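Squalene synthase HpnC (Alicyclobacillus acidocaldarius subsp. acidocaldarius, PDB 4HD1) probably acts as a transferase of the squalene/phytoene synthase family, taking part in the making of squalene. Local coordinates at residues T163-Q166 with V167-M171. Residues are numbered along the deposited sequence; the frame is centred on the assembly and turned at random.
Sequences TALQ and VANHM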
loop_
_atom_site.group_PDB
_atom_site.type_symbol
_atom_site.label_atom_id
_atom_site.label_comp_id
_atom_site.label_asym_id
_atom_site.label_seq_id
_atom_site.Cartn_x
_atom_site.Cartn_y
_atom_site.Cartn_z
ATOM N N THR A 163 -1.144 5.565 5.199
ATOM C CA THR A 163 0.181 6.092 5.566
ATOM C C THR A 163 0.662 5.583 6.934
ATOM O O THR A 163 1.827 5.178 7.075
ATOM C CB THR A 163 0.201 7.633 5.537
ATOM O OG1 THR A 163 0.030 8.075 4.186
ATOM C CG2 THR A 163 1.509 8.190 6.095
ATOM N N ALA A 164 -0.227 5.601 7.928
ATOM C CA ALA A 164 0.105 5.080 9.250
ATOM C C ALA A 164 0.611 3.649 9.133
ATOM O O ALA A 164 1.610 3.282 9.749
ATOM C CB ALA A 164 -1.101 5.143 10.180
ATOM N N LEU A 165 -0.077 2.857 8.316
ATOM C CA LEU A 165 0.236 1.445 8.154
ATOM C C LEU A 165 1.612 1.227 7.514
ATOM O O LEU A 165 2.398 0.385 7.979
ATOM C CB LEU A 165 -0.867 0.769 7.337
ATOM C CG LEU A 165 -1.145 -0.729 7.472
ATOM C CD1 LEU A 165 -1.064 -1.240 8.903
ATOM C CD2 LEU A 165 -2.519 -1.010 6.889
ATOM N N GLN A 166 1.911 1.996 6.467
ATOM C CA GLN A 166 3.208 1.898 5.828
ATOM C C GLN A 166 4.339 2.311 6.770
ATOM O O GLN A 166 5.392 1.664 6.798
ATOM C CB GLN A 166 3.275 2.695 4.527
ATOM C CG GLN A 166 4.592 2.441 3.801
ATOM C CD GLN A 166 4.597 2.866 2.353
ATOM O OE1 GLN A 166 3.808 2.379 1.554
ATOM N NE2 GLN A 166 5.522 3.755 1.999
ATOM N N VAL A 167 4.132 3.370 7.546
ATOM C CA VAL A 167 5.162 3.781 8.501
ATOM C C VAL A 167 5.392 2.689 9.548
ATOM O O VAL A 167 6.526 2.271 9.763
ATOM C CB VAL A 167 4.873 5.149 9.149
ATOM C CG1 VAL A 167 5.880 5.439 10.250
ATOM C CG2 VAL A 167 4.926 6.250 8.099
ATOM N N ALA A 168 4.316 2.207 10.166
ATOM C CA ALA A 168 4.407 1.100 11.127
ATOM C C ALA A 168 5.229 -0.064 10.568
ATOM O O ALA A 168 6.109 -0.596 11.255
ATOM C CB ALA A 168 3.018 0.621 11.542
ATOM N N ASN A 169 4.941 -0.441 9.322
ATOM C CA ASN A 169 5.676 -1.504 8.637
ATOM C C ASN A 169 7.138 -1.174 8.359
ATOM O O ASN A 169 8.003 -2.027 8.548
ATOM C CB ASN A 169 4.962 -1.924 7.356
ATOM C CG ASN A 169 3.789 -2.825 7.630
ATOM O OD1 ASN A 169 3.956 -3.944 8.106
ATOM N ND2 ASN A 169 2.591 -2.336 7.355
ATOM N N HIS A 170 7.410 0.055 7.922
ATOM C CA HIS A 170 8.790 0.518 7.763
ATOM C C HIS A 170 9.567 0.372 9.044
ATOM O O HIS A 170 10.698 -0.122 9.042
ATOM C CB HIS A 170 8.839 1.973 7.307
ATOM C CG HIS A 170 8.589 2.171 5.830
ATOM N ND1 HIS A 170 9.020 1.300 4.892
ATOM C CD2 HIS A 170 7.951 3.205 5.141
ATOM C CE1 HIS A 170 8.660 1.743 3.671
ATOM N NE2 HIS A 170 8.008 2.910 3.826
HETATM N N MSE A 171 8.958 0.782 10.153
HETATM C CA MSE A 171 9.648 0.799 11.443
HETATM C C MSE A 171 9.977 -0.597 11.970
HETATM O O MSE A 171 11.064 -0.817 12.497
HETATM C CB MSE A 171 8.875 1.621 12.476
HETATM C CG MSE A 171 8.728 3.103 12.125
HETATM SE SE MSE A 171 10.407 4.020 11.687
HETATM C CE MSE A 171 10.375 3.948 9.732
#
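Gln-166 carries CG anti to its own N (chi1 -173°) and stays extended to CD, while His-170 turns its CG beside the backbone N (chi1 -79°). These two torsions bring the amide and the imidazole together, one helical turn apart. Gln-166 NE2 gives a weak, bent hydrogen bond to His-170 NE2 at 3.2 Å. The amide stands steeply to the ring, with the two planes 78° apart. The aliphatic part touches as well: Gln-166 CG lies 3.4 Å from His-170 NE2. Gln-166 NE2 has a second partner in Ser-135 OG, so the amide is held between the ring and helix 125-135. The ring of His-170 is itself stacked with Tyr-184. With an alanine in place of His-170, Gln-166 NE2 would probably keep Ser-135 but lose its ring acceptor, and Tyr-184 its stacking partner.

The residues belong to helix 152-172 of the all-helical fold of the squalene/phytoene synthase family. Regular i to i+4 backbone bonds run through this part of it, such as Ala-168 N to Ala-164 O at 2.9 Å. The carbonyl of Leu-165 takes two donors from Asn-169. Asn-169 N bonds to Leu-165 O at 3.0 Å, and Asn-169 ND2 adds a weak, bent bond of 2.8 Å to the same oxygen. The side chains of Leu-165 and Asn-169 run alongside each other, with Leu-165 CG and CD1 both 4.1 Å from Asn-169 ND2. Val-167 CG2 packs 3.4 Å from Thr-163 O, the acceptor of the Val-167 N bond. Ala-164 meets Leu-223 and Phe-224 of helix 207-227, and Ala-168 rests on Ile-252 and Leu-253 of helix 236-257.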